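Alpha-glucosidase (Pseudoalteromonas sp. K8, PDB 5HQA) hydrolyses alpha-glucosides as a calcium-binding member of glycoside hydrolase family 97 whose activity is raised by chloride. Local coordinates at residues A[74-79]-A[245-250]; A[104-109]-A[241-246]; A[178-183]-A[231-236]; A[184-189]-A[227-232]. One frame throughout, in Å; residues are numbered along the deposited sequence. Where two conformers were deposited one is given.

Contact 1: A[74-79]-A[245-250]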
loop_
_atom_site.group_PDB
_atom_site.type_symbol
_atom_site.label_atom_id
_atom_site.label_comp_id
_atom_site.label_asym_id
_atom_site.label_seq_id
_atom_site.Cartn_x
_atom_site.Cartn_y
_atom_site.Cartn_z
ATOM N N GLN A 74 4.646 16.047 5.910
ATOM C CA GLN A 74 3.644 17.101 5.942
ATOM C C GLN A 74 3.630 17.913 4.652
ATOM O O GLN A 74 2.555 18.212 4.118
ATOM C CB GLN A 74 3.901 18.004 7.140
ATOM C CG GLN A 74 3.062 19.257 7.165
ATOM C CD GLN A 74 3.142 19.939 8.510
ATOM O OE1 GLN A 74 3.771 19.424 9.438
ATOM N NE2 GLN A 74 2.498 21.093 8.631
ATOM N N THR A 75 4.803 18.265 4.130
ATOM C CA THR A 75 4.928 19.057 2.910
ATOM C C THR A 75 5.460 18.189 1.775
ATOM O O THR A 75 6.487 17.520 1.928
ATOM C CB THR A 75 5.857 20.245 3.138
ATOM O OG1 THR A 75 5.349 21.030 4.220
ATOM C CG2 THR A 75 5.938 21.109 1.893
ATOM N N VAL A 76 4.764 18.212 0.640
ATOM C CA VAL A 76 5.144 17.457 -0.549
ATOM C C VAL A 76 5.538 18.460 -1.616
ATOM O O VAL A 76 4.742 19.339 -1.973
ATOM C CB VAL A 76 4.006 16.551 -1.050
ATOM C CG1 VAL A 76 4.390 15.880 -2.366
ATOM C CG2 VAL A 76 3.635 15.504 0.022
ATOM N N VAL A 77 6.756 18.322 -2.126
ATOM C CA VAL A 77 7.284 19.187 -3.172
ATOM C C VAL A 77 6.977 18.563 -4.529
ATOM O O VAL A 77 7.185 17.360 -4.728
ATOM C CB VAL A 77 8.797 19.391 -2.985
ATOM C CG1 VAL A 77 9.419 20.020 -4.230
ATOM C CG2 VAL A 77 9.058 20.237 -1.744
ATOM N N ASP A 78 6.472 19.379 -5.460
ATOM C CA ASP A 78 6.157 18.958 -6.828
ATOM C C ASP A 78 6.995 19.807 -7.784
ATOM O O ASP A 78 6.652 20.959 -8.060
ATOM C CB ASP A 78 4.661 19.111 -7.120
ATOM C CG ASP A 78 4.270 18.586 -8.508
ATOM O OD1 ASP A 78 5.168 18.245 -9.308
ATOM O OD2 ASP A 78 3.056 18.517 -8.809
ATOM N N GLN A 79 8.088 19.244 -8.298
ATOM C CA GLN A 79 8.929 19.923 -9.285
ATOM C C GLN A 79 9.075 19.007 -10.486
ATOM O O GLN A 79 9.664 17.927 -10.372
ATOM C CB GLN A 79 10.299 20.267 -8.711
ATOM C CG GLN A 79 10.236 21.282 -7.592
ATOM C CD GLN A 79 11.565 21.470 -6.867
ATOM O OE1 GLN A 79 12.357 20.531 -6.733
ATOM N NE2 GLN A 79 11.807 22.688 -6.387
ATOM N N ILE A 245 6.311 10.749 -6.116
ATOM C CA ILE A 245 5.743 10.847 -7.458
ATOM C C ILE A 245 4.308 10.317 -7.490
ATOM O O ILE A 245 3.441 10.894 -8.158
ATOM C CB ILE A 245 6.656 10.139 -8.475
ATOM C CG1 ILE A 245 6.184 10.417 -9.898
ATOM C CG2 ILE A 245 6.727 8.626 -8.208
ATOM C CD1 ILE A 245 7.160 9.917 -10.937
ATOM N N ILE A 246 4.013 9.247 -6.740
ATOM C CA ILE A 246 2.659 8.688 -6.790
ATOM C C ILE A 246 1.645 9.706 -6.276
ATOM O O ILE A 246 0.626 9.975 -6.924
ATOM C CB ILE A 246 2.574 7.365 -6.007
ATOM C CG1 ILE A 246 3.512 6.308 -6.613
ATOM C CG2 ILE A 246 1.134 6.849 -6.001
ATOM C CD1 ILE A 246 3.269 6.039 -8.099
ATOM N N LEU A 247 1.909 10.300 -5.109
ATOM C CA LEU A 247 1.004 11.328 -4.600
ATOM C C LEU A 247 0.919 12.515 -5.546
ATOM O O LEU A 247 -0.167 13.066 -5.766
ATOM C CB LEU A 247 1.455 11.807 -3.223
ATOM C CG LEU A 247 1.230 10.859 -2.042
ATOM C CD1 LEU A 247 1.914 11.447 -0.813
ATOM C CD2 LEU A 247 -0.260 10.663 -1.788
ATOM N N ASN A 248 2.061 12.946 -6.094
ATOM C CA ASN A 248 2.070 14.150 -6.926
ATOM C C ASN A 248 1.264 13.982 -8.204
ATOM O O ASN A 248 0.857 14.984 -8.805
ATOM C CB ASN A 248 3.502 14.548 -7.272
ATOM C CG ASN A 248 4.109 15.460 -6.226
ATOM O OD1 ASN A 248 3.404 16.270 -5.622
ATOM N ND2 ASN A 248 5.413 15.335 -6.001
ATOM N N LEU A 249 1.022 12.750 -8.634
ATOM C CA LEU A 249 0.264 12.533 -9.855
ATOM C C LEU A 249 -1.232 12.416 -9.605
ATOM O O LEU A 249 -1.993 12.268 -10.560
ATOM C CB LEU A 249 0.782 11.286 -10.573
ATOM C CG LEU A 249 2.179 11.473 -11.166
ATOM C CD1 LEU A 249 2.635 10.185 -11.792
ATOM C CD2 LEU A 249 2.191 12.606 -12.208
ATOM N N ASN A 250 -1.677 12.487 -8.357
ATOM C CA ASN A 250 -3.097 12.418 -8.052
ATOM C C ASN A 250 -3.709 13.809 -7.918
ATOM O O ASN A 250 -3.020 14.802 -7.660
ATOM C CB ASN A 250 -3.325 11.617 -6.773
ATOM C CG ASN A 250 -3.351 10.134 -7.038
ATOM O OD1 ASN A 250 -4.420 9.553 -7.246
ATOM N ND2 ASN A 250 -2.170 9.518 -7.098
HETATM O O HOH W 1 2.194 16.560 -10.618
HETATM O O HOH W 2 1.085 17.866 -7.192
#
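The carboxylate of D78 and the side-chain amide of N248 lie stacked with their planes 26° apart, D78 CG 3.9 Å from N248 CG. The two side chains run past each other in opposite directions, and D78 CB comes within 3.4 Å of N248 OD1. D78 CG stands anti to its backbone N (chi1 -176°), which sets it beside the amide. V76 CG1 packs on the oxygen end of the amide, 3.4 Å from N248 OD1. At the nitrogen end, N248 ND2 donates to V77 O at 3.0 Å, with an N-H...O angle of 153°. One water donates both to D78 OD2 (2.8 Å) and to N248 O (2.7 Å), tying strand 75-89 to helix 245-248.

Asparagine suits this buried place because it offers a donor and an acceptor on one short stem: OD1 also accepts from W66 NE1. A leucine here would probably leave V77 O without this donor and W66 NE1 without its acceptor. D78 OD1 is bonded to H80 ND1, and with the water on OD2 both carboxylate oxygens have polar partners, which is likely to ease the burial of the acid.

Contact 2: A[104-109]-A[241-246]; sequences FDSGVG and VNSDII
I245 lays its side chain against the ring of F104 and the backbone of G107, and the largest share of the buried surface in this contact is its own. CG1 stands anti to the backbone N (chi1 -171°) and makes an off-centre CH-pi contact with the F104 ring, 4.2 Å from its centroid. Beyond it, I245 CD1 touches F104 CD2 at 3.6 Å and G107 C at the same distance. An isoleucine suits the place because CG1 and CD1 reach both the ring and the backbone, and glycine suits position 107 on two counts: a CB there would lie only 3.4 Å from I245 CD1, and at a phi of 157° it would also press on the carbonyl O of S106.

Beside this apolar patch, two small hydroxyls meet. S106 OG and S243 OG share a hydrogen bond of 2.8 Å in which either could be the donor. S243 OG also accepts from I245 N at 3.1 Å, forming an ST turn just ahead of helix 245-248. An alanine in place of S243 would probably leave S106 OG without this mate and I245 N without its acceptor, freeing the approach to the helix to shift.

F104 to G107 form a type I turn, with G107 N bonded to F104 O (3.3 Å) and F104 N to G107 O (2.8 Å), at the tip of the hairpin that joins strand 95-104 to strand 107-114. Backbone bonds from S106 to I233 and from V108 to I231 continue the sheet into strand 224-234, whose Q232 side chain packs against both S243 and I245, while D78 of strand 75-89 touches the F104 ring.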
loop_
_atom_site.group_PDB
_atom_site.type_symbol
_atom_site.label_atom_id
_atom_site.label_comp_id
_atom_site.label_asym_id
_atom_site.label_seq_id
_atom_site.Cartn_x
_atom_site.Cartn_y
_atom_site.Cartn_z
ATOM N N PHE A 104 10.065 14.072 -13.370
ATOM C CA PHE A 104 10.592 14.463 -12.068
ATOM C C PHE A 104 12.035 13.992 -11.942
ATOM O O PHE A 104 12.482 13.106 -12.673
ATOM C CB PHE A 104 9.783 13.843 -10.926
ATOM C CG PHE A 104 8.310 14.128 -10.976
ATOM C CD1 PHE A 104 7.749 15.069 -10.116
ATOM C CD2 PHE A 104 7.481 13.425 -11.842
ATOM C CE1 PHE A 104 6.394 15.329 -10.139
ATOM C CE2 PHE A 104 6.122 13.674 -11.872
ATOM C CZ PHE A 104 5.578 14.632 -11.019
ATOM N N ASP A 105 12.758 14.562 -10.974
ATOM C CA ASP A 105 14.098 14.044 -10.707
ATOM C C ASP A 105 14.077 12.579 -10.271
ATOM O O ASP A 105 15.077 11.881 -10.449
ATOM C CB ASP A 105 14.800 14.888 -9.648
ATOM C CG ASP A 105 15.183 16.258 -10.168
ATOM O OD1 ASP A 105 15.169 16.456 -11.406
ATOM O OD2 ASP A 105 15.512 17.137 -9.342
ATOM N N SER A 106 12.964 12.091 -9.726
ATOM C CA SER A 106 12.891 10.721 -9.236
ATOM C C SER A 106 12.138 9.773 -10.164
ATOM O O SER A 106 11.988 8.594 -9.818
ATOM C CB SER A 106 12.238 10.700 -7.853
ATOM O OG SER A 106 10.928 11.243 -7.912
ATOM N N GLY A 107 11.663 10.226 -11.318
ATOM C CA GLY A 107 10.944 9.331 -12.204
ATOM C C GLY A 107 10.027 10.084 -13.148
ATOM O O GLY A 107 10.015 11.314 -13.195
ATOM N N VAL A 108 9.259 9.315 -13.919
ATOM C CA VAL A 108 8.386 9.904 -14.927
ATOM C C VAL A 108 6.996 9.293 -14.837
ATOM O O VAL A 108 6.823 8.113 -14.512
ATOM C CB VAL A 108 8.951 9.745 -16.362
ATOM C CG1 VAL A 108 10.402 10.173 -16.417
ATOM C CG2 VAL A 108 8.792 8.326 -16.856
ATOM N N GLY A 109 6.001 10.113 -15.126
ATOM C CA GLY A 109 4.624 9.658 -15.248
ATOM C C GLY A 109 4.093 10.063 -16.607
ATOM O O GLY A 109 4.439 11.129 -17.125
ATOM N N VAL A 241 12.235 4.780 -2.644
ATOM C CA VAL A 241 11.399 4.943 -1.461
ATOM C C VAL A 241 11.096 6.419 -1.210
ATOM O O VAL A 241 9.949 6.792 -0.931
ATOM C CB VAL A 241 12.086 4.284 -0.251
ATOM C CG1 VAL A 241 11.339 4.611 1.015
ATOM C CG2 VAL A 241 12.186 2.768 -0.453
ATOM N N ASN A 242 12.105 7.281 -1.323
ATOM C CA ASN A 242 11.977 8.680 -0.917
ATOM C C ASN A 242 11.276 9.567 -1.950
ATOM O O ASN A 242 11.303 10.788 -1.811
ATOM C CB ASN A 242 13.362 9.240 -0.586
ATOM C CG ASN A 242 13.932 8.617 0.662
ATOM O OD1 ASN A 242 13.193 8.334 1.609
ATOM N ND2 ASN A 242 15.241 8.379 0.674
ATOM N N SER A 243 10.624 9.000 -2.947
ATOM C CA SER A 243 9.936 9.795 -3.955
ATOM C C SER A 243 8.466 10.010 -3.579
ATOM O O SER A 243 7.828 9.142 -2.980
ATOM C CB SER A 243 10.032 9.103 -5.316
ATOM O OG SER A 243 9.243 9.778 -6.278
ATOM N N ASP A 244 7.937 11.188 -3.935
ATOM C CA ASP A 244 6.518 11.505 -3.789
ATOM C C ASP A 244 5.759 11.430 -5.114
ATOM O O ASP A 244 4.670 12.004 -5.232
ATOM C CB ASP A 244 6.346 12.903 -3.194
ATOM C CG ASP A 244 6.822 12.993 -1.757
ATOM O OD1 ASP A 244 6.336 12.214 -0.907
ATOM O OD2 ASP A 244 7.684 13.855 -1.476
ATOM N N ILE A 245 6.311 10.749 -6.116
ATOM C CA ILE A 245 5.743 10.847 -7.458
ATOM C C ILE A 245 4.308 10.317 -7.490
ATOM O O ILE A 245 3.441 10.894 -8.158
ATOM C CB ILE A 245 6.656 10.139 -8.475
ATOM C CG1 ILE A 245 6.184 10.417 -9.898
ATOM C CG2 ILE A 245 6.727 8.626 -8.208
ATOM C CD1 ILE A 245 7.160 9.917 -10.937
ATOM N N ILE A 246 4.013 9.247 -6.740
ATOM C CA ILE A 246 2.659 8.688 -6.790
ATOM C C ILE A 246 1.645 9.706 -6.276
ATOM O O ILE A 246 0.626 9.975 -6.924
ATOM C CB ILE A 246 2.574 7.365 -6.007
ATOM C CG1 ILE A 246 3.512 6.308 -6.613
ATOM C CG2 ILE A 246 1.134 6.849 -6.001
ATOM C CD1 ILE A 246 3.269 6.039 -8.099
#

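Contact 3: A[178-183]-A[231-236]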
loop_
_atom_site.group_PDB
_atom_site.type_symbol
_atom_site.label_atom_id
_atom_site.label_comp_id
_atom_site.label_asym_id
_atom_site.label_seq_id
_atom_site.Cartn_x
_atom_site.Cartn_y
_atom_site.Cartn_z
ATOM N N ASP A 178 24.060 -1.858 -14.102
ATOM C CA ASP A 178 24.666 -0.630 -13.593
ATOM C C ASP A 178 24.285 -0.329 -12.147
ATOM O O ASP A 178 24.855 0.596 -11.557
ATOM C CB ASP A 178 24.259 0.572 -14.458
ATOM C CG ASP A 178 24.880 0.544 -15.844
ATOM O OD1 ASP A 178 25.939 -0.098 -16.013
ATOM O OD2 ASP A 178 24.312 1.167 -16.770
ATOM N N GLY A 179 23.334 -1.058 -11.567
ATOM C CA GLY A 179 22.853 -0.753 -10.236
ATOM C C GLY A 179 21.733 0.266 -10.189
ATOM O O GLY A 179 21.274 0.609 -9.091
ATOM N N VAL A 180 21.278 0.760 -11.341
ATOM C CA VAL A 180 20.136 1.663 -11.375
ATOM C C VAL A 180 18.881 0.895 -10.996
ATOM O O VAL A 180 18.590 -0.162 -11.572
ATOM C CB VAL A 180 19.995 2.289 -12.769
ATOM C CG1 VAL A 180 18.737 3.163 -12.837
ATOM C CG2 VAL A 180 21.254 3.072 -13.119
ATOM N N HIS A 181 18.129 1.416 -10.029
ATOM C CA HIS A 181 16.873 0.803 -9.618
ATOM C C HIS A 181 15.706 1.464 -10.325
ATOM O O HIS A 181 15.662 2.690 -10.462
ATOM C CB HIS A 181 16.676 0.896 -8.109
ATOM C CG HIS A 181 17.558 -0.033 -7.337
ATOM N ND1 HIS A 181 18.935 0.029 -7.402
ATOM C CD2 HIS A 181 17.264 -1.058 -6.501
ATOM C CE1 HIS A 181 19.452 -0.909 -6.624
ATOM N NE2 HIS A 181 18.459 -1.580 -6.063
ATOM N N ILE A 182 14.753 0.646 -10.756
ATOM C CA ILE A 182 13.595 1.114 -11.505
ATOM C C ILE A 182 12.363 0.426 -10.938
ATOM O O ILE A 182 12.417 -0.749 -10.561
ATOM C CB ILE A 182 13.752 0.821 -13.014
ATOM C CG1 ILE A 182 14.991 1.537 -13.557
ATOM C CG2 ILE A 182 12.490 1.224 -13.785
ATOM C CD1 ILE A 182 15.295 1.234 -15.009
ATOM N N SER A 183 11.252 1.156 -10.868
ATOM C CA SER A 183 10.001 0.548 -10.434
ATOM C C SER A 183 8.865 1.090 -11.282
ATOM O O SER A 183 8.737 2.309 -11.442
ATOM C CB SER A 183 9.735 0.825 -8.953
ATOM O OG SER A 183 8.640 0.045 -8.496
ATOM N N ILE A 231 7.193 5.402 -13.879
ATOM C CA ILE A 231 8.494 4.749 -13.947
ATOM C C ILE A 231 9.412 5.498 -12.991
ATOM O O ILE A 231 9.919 6.576 -13.324
ATOM C CB ILE A 231 9.072 4.738 -15.366
ATOM C CG1 ILE A 231 8.054 4.141 -16.352
ATOM C CG2 ILE A 231 10.380 3.955 -15.379
ATOM C CD1 ILE A 231 8.444 4.314 -17.825
ATOM N N GLN A 232 9.624 4.941 -11.802
ATOM C CA GLN A 232 10.595 5.509 -10.878
ATOM C C GLN A 232 11.986 5.027 -11.254
ATOM O O GLN A 232 12.175 3.860 -11.611
ATOM C CB GLN A 232 10.274 5.100 -9.440
ATOM C CG GLN A 232 8.970 5.688 -8.916
ATOM C CD GLN A 232 8.740 5.360 -7.458
ATOM O OE1 GLN A 232 7.807 4.629 -7.098
ATOM N NE2 GLN A 232 9.583 5.914 -6.603
ATOM N N ILE A 233 12.961 5.929 -11.171
ATOM C CA ILE A 233 14.340 5.638 -11.553
ATOM C C ILE A 233 15.255 6.290 -10.531
ATOM O O ILE A 233 15.124 7.489 -10.260
ATOM C CB ILE A 233 14.666 6.171 -12.964
ATOM C CG1 ILE A 233 13.658 5.649 -13.997
ATOM C CG2 ILE A 233 16.109 5.830 -13.346
ATOM C CD1 ILE A 233 13.722 6.371 -15.342
ATOM N N GLY A 234 16.196 5.525 -9.983
ATOM C CA GLY A 234 17.151 6.100 -9.048
ATOM C C GLY A 234 18.454 5.332 -9.002
ATOM O O GLY A 234 18.514 4.141 -9.332
ATOM N N GLU A 235 19.511 6.036 -8.577
ATOM C CA GLU A 235 20.815 5.387 -8.440
ATOM C C GLU A 235 20.827 4.374 -7.308
ATOM O O GLU A 235 21.628 3.434 -7.333
ATOM C CB GLU A 235 21.927 6.392 -8.159
ATOM C CG GLU A 235 21.895 7.661 -8.916
ATOM C CD GLU A 235 23.009 8.555 -8.453
ATOM O OE1 GLU A 235 24.075 8.525 -9.094
ATOM O OE2 GLU A 235 22.837 9.242 -7.425
ATOM N N LYS A 236 19.993 4.579 -6.294
ATOM C CA LYS A 236 19.983 3.759 -5.092
ATOM C C LYS A 236 18.574 3.246 -4.835
ATOM O O LYS A 236 17.587 3.900 -5.180
ATOM C CB LYS A 236 20.443 4.550 -3.858
ATOM C CG LYS A 236 21.822 5.121 -3.927
ATOM C CD LYS A 236 22.051 6.040 -2.732
ATOM C CE LYS A 236 23.482 6.562 -2.701
ATOM N NZ LYS A 236 24.471 5.445 -2.715
HETATM O O HOH W 3 6.817 2.273 -8.083
#
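H181, I182 and S183 pair with G234, I233 and Q232 as neighbouring antiparallel strands, their N-to-C directions 167° apart, in the large sheet of the N-terminal domain. H181 with G234 and S183 with Q232 are hydrogen-bonded pairs: H181 N reaches G234 O at 2.8 Å, and Q232 N reaches S183 O, also at 2.8 Å. Between them I182 and I233 form a non-hydrogen-bonded pair.

On the face that carries I182 and I233, beta-branched residues favour the extended backbone and mesh through their methyls. The side chains of I182 and I231 lie side by side, CG2 to CG2 at 3.8 Å, and V180 CG1 meets I233 CG2, again at 3.8 Å. This face packs on I25 and F27 of strand 22-27 and V32 of strand 30-42, which belong to the domain's second antiparallel sheet, a layering consistent with the beta-sandwich of the galactose mutarotase clan.

The other face is more polar. A water bridges S183 OG (2.9 Å) and Q232 OE1 (2.7 Å), while Q232 NE2 donates to L240 O and S183 OG is bonded to T173 OG1. Where strand 181-187 begins, H181 ND1 donates to G179 O at 2.9 Å from well above the carbonyl plane, and K236 C lies over one face of the imidazole, 4.1 Å from ND1. G179 has a phi of 87°, a backbone shape that calls for glycine.

Contact 4: A[184-189]-A[227-232]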
loop_
_atom_site.group_PDB
_atom_site.type_symbol
_atom_site.label_atom_id
_atom_site.label_comp_id
_atom_site.label_asym_id
_atom_site.label_seq_id
_atom_site.Cartn_x
_atom_site.Cartn_y
_atom_site.Cartn_z
ATOM N N ILE A 184 8.037 0.188 -11.804
ATOM C CA ILE A 184 6.914 0.537 -12.665
ATOM C C ILE A 184 5.626 0.378 -11.867
ATOM O O ILE A 184 5.434 -0.634 -11.183
ATOM C CB ILE A 184 6.899 -0.339 -13.931
ATOM C CG1 ILE A 184 8.211 -0.147 -14.700
ATOM C CG2 ILE A 184 5.685 -0.007 -14.823
ATOM C CD1 ILE A 184 8.396 -1.142 -15.816
ATOM N N HIS A 185 4.741 1.366 -11.964
ATOM C CA HIS A 185 3.488 1.331 -11.220
ATOM C C HIS A 185 2.505 2.237 -11.962
ATOM O O HIS A 185 2.701 2.536 -13.145
ATOM C CB HIS A 185 3.758 1.728 -9.756
ATOM C CG HIS A 185 2.591 1.541 -8.834
ATOM N ND1 HIS A 185 1.856 0.374 -8.775
ATOM C CD2 HIS A 185 2.047 2.377 -7.916
ATOM C CE1 HIS A 185 0.905 0.505 -7.868
ATOM N NE2 HIS A 185 0.999 1.710 -7.330
ATOM N N GLU A 186 1.435 2.652 -11.289
ATOM C CA GLU A 186 0.503 3.591 -11.892
ATOM C C GLU A 186 -0.087 4.475 -10.799
ATOM O O GLU A 186 -0.001 4.164 -9.606
ATOM C CB GLU A 186 -0.585 2.870 -12.703
ATOM C CG GLU A 186 -1.307 1.752 -12.005
ATOM C CD GLU A 186 -2.348 1.092 -12.913
ATOM O OE1 GLU A 186 -2.619 -0.112 -12.730
ATOM O OE2 GLU A 186 -2.898 1.776 -13.809
ATOM N N ALA A 187 -0.671 5.597 -11.212
ATOM C CA ALA A 187 -1.220 6.547 -10.258
ATOM C C ALA A 187 -2.602 7.000 -10.707
ATOM O O ALA A 187 -2.859 7.146 -11.909
ATOM C CB ALA A 187 -0.290 7.766 -10.084
ATOM N N ALA A 188 -3.483 7.225 -9.725
ATOM C CA ALA A 188 -4.843 7.721 -9.947
ATOM C C ALA A 188 -5.650 6.743 -10.803
ATOM O O ALA A 188 -6.191 7.087 -11.859
ATOM C CB ALA A 188 -4.832 9.130 -10.571
ATOM N N LEU A 189 -5.742 5.506 -10.318
ATOM C CA LEU A 189 -6.487 4.464 -11.029
ATOM C C LEU A 189 -7.971 4.672 -10.750
ATOM O O LEU A 189 -8.487 4.244 -9.714
ATOM C CB LEU A 189 -6.013 3.081 -10.601
ATOM C CG LEU A 189 -6.776 1.880 -11.158
ATOM C CD1 LEU A 189 -6.813 1.882 -12.690
ATOM C CD2 LEU A 189 -6.137 0.591 -10.633
ATOM N N PRO A 227 -5.292 6.282 -16.437
ATOM C CA PRO A 227 -4.469 6.599 -15.266
ATOM C C PRO A 227 -3.043 6.893 -15.704
ATOM O O PRO A 227 -2.646 6.641 -16.843
ATOM C CB PRO A 227 -4.543 5.326 -14.407
ATOM C CG PRO A 227 -5.770 4.579 -14.915
ATOM C CD PRO A 227 -5.840 4.913 -16.382
ATOM N N TRP A 228 -2.255 7.432 -14.781
ATOM C CA TRP A 228 -0.840 7.636 -15.048
ATOM C C TRP A 228 -0.094 6.307 -15.000
ATOM O O TRP A 228 -0.367 5.461 -14.152
ATOM C CB TRP A 228 -0.247 8.598 -14.017
ATOM C CG TRP A 228 -0.825 9.970 -14.109
ATOM C CD1 TRP A 228 -1.932 10.443 -13.464
ATOM C CD2 TRP A 228 -0.327 11.051 -14.909
ATOM N NE1 TRP A 228 -2.156 11.760 -13.819
ATOM C CE2 TRP A 228 -1.185 12.155 -14.701
ATOM C CE3 TRP A 228 0.761 11.191 -15.779
ATOM C CZ2 TRP A 228 -0.984 13.390 -15.329
ATOM C CZ3 TRP A 228 0.959 12.422 -16.411
ATOM C CH2 TRP A 228 0.090 13.499 -16.184
ATOM N N ARG A 229 0.837 6.117 -15.926
ATOM C CA ARG A 229 1.820 5.038 -15.856
ATOM C C ARG A 229 3.096 5.640 -15.285
ATOM O O ARG A 229 3.526 6.703 -15.748
ATOM C CB ARG A 229 2.086 4.446 -17.240
ATOM C CG ARG A 229 0.987 3.539 -17.780
ATOM C CD ARG A 229 -0.274 4.301 -18.215
ATOM N NE ARG A 229 -1.369 3.365 -18.487
ATOM C CZ ARG A 229 -2.111 2.798 -17.536
ATOM N NH1 ARG A 229 -1.893 3.084 -16.249
ATOM N NH2 ARG A 229 -3.073 1.943 -17.870
ATOM N N THR A 230 3.680 5.005 -14.265
ATOM C CA THR A 230 4.808 5.610 -13.565
ATOM C C THR A 230 6.051 4.743 -13.681
ATOM O O THR A 230 5.979 3.512 -13.593
ATOM C CB THR A 230 4.506 5.884 -12.070
ATOM O OG1 THR A 230 4.277 4.654 -11.371
ATOM C CG2 THR A 230 3.276 6.759 -11.923
ATOM N N ILE A 231 7.193 5.402 -13.879
ATOM C CA ILE A 231 8.494 4.749 -13.947
ATOM C C ILE A 231 9.412 5.498 -12.991
ATOM O O ILE A 231 9.919 6.576 -13.324
ATOM C CB ILE A 231 9.072 4.738 -15.366
ATOM C CG1 ILE A 231 8.054 4.141 -16.352
ATOM C CG2 ILE A 231 10.380 3.955 -15.379
ATOM C CD1 ILE A 231 8.444 4.314 -17.825
ATOM N N GLN A 232 9.624 4.941 -11.802
ATOM C CA GLN A 232 10.595 5.509 -10.878
ATOM C C GLN A 232 11.986 5.027 -11.254
ATOM O O GLN A 232 12.175 3.860 -11.611
ATOM C CB GLN A 232 10.274 5.100 -9.440
ATOM C CG GLN A 232 8.970 5.688 -8.916
ATOM C CD GLN A 232 8.740 5.360 -7.458
ATOM O OE1 GLN A 232 7.807 4.629 -7.098
ATOM N NE2 GLN A 232 9.583 5.914 -6.603
HETATM O O HOH W 4 -4.433 0.935 -15.669
#
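From I184 to A187 the chain runs antiparallel to W228 through I231, the short strand axes 4.4 Å apart at closest and their directions 142° from each other, so the pair is strongly twisted. These are the inner strands 181-187 and 224-234 of the N-terminal domain's nine-stranded sheet. H185 with T230 and A187 with W228 are the hydrogen-bonded pairs; T230 N to H185 O measures 2.9 Å.

E186 and R229 form a non-hydrogen-bonded pair, and a salt bridge joins E186 OE2 to R229 NH1 at 2.9 Å with an N-H...O angle of 158°. The acceptor lies in the guanidinium plane, whereas NH1 comes from above the carboxylate plane. With CG between the backbone N and the carbonyl carbon (chi1 51°) and the chain extended beyond it, E186 runs alongside R229. A water adds a second link, donating to OE2 and accepting from NH2. Both charges have further partners, K440 and M195 N at E186 OE1 and E128 at R229 NE, which is likely to stabilise so buried an ion pair.

On the opposite face the small A187 packs by its one methyl, CB 4.0 Å from W228 CB and also near T230 CG2. The indole turns an edge to A187 O, which lies in the ring plane. Beyond A187 the ring of P227 packs against the chain as it turns away: CB rests 3.5 Å from A188 O, and CG meets L189 CD1 at 3.6 Å.

In the fold
All four contacts lie in the N-terminal domain and gather about one antiparallel sheet. Contacts 3 and 4, with centres 15 Å apart, are successive lengths of the same strand pair and share I231 and Q232. Contact 2 adds the next strand, V108 O and I231 N standing 2.8 Å apart, and lays helix 245-248 on the sheet. Contact 1, its centre 8 Å from that of contact 2, uses the same helix and shares I245 and I246 with it; L249 CD1 also packs on T230 CG2 of contact 4 at 3.5 Å. Contacts 1, 2 and 4 lie away from the calcium and sugar sites; in contact 3, the H181 side chain is about 12 Å from the bound magnesium ion.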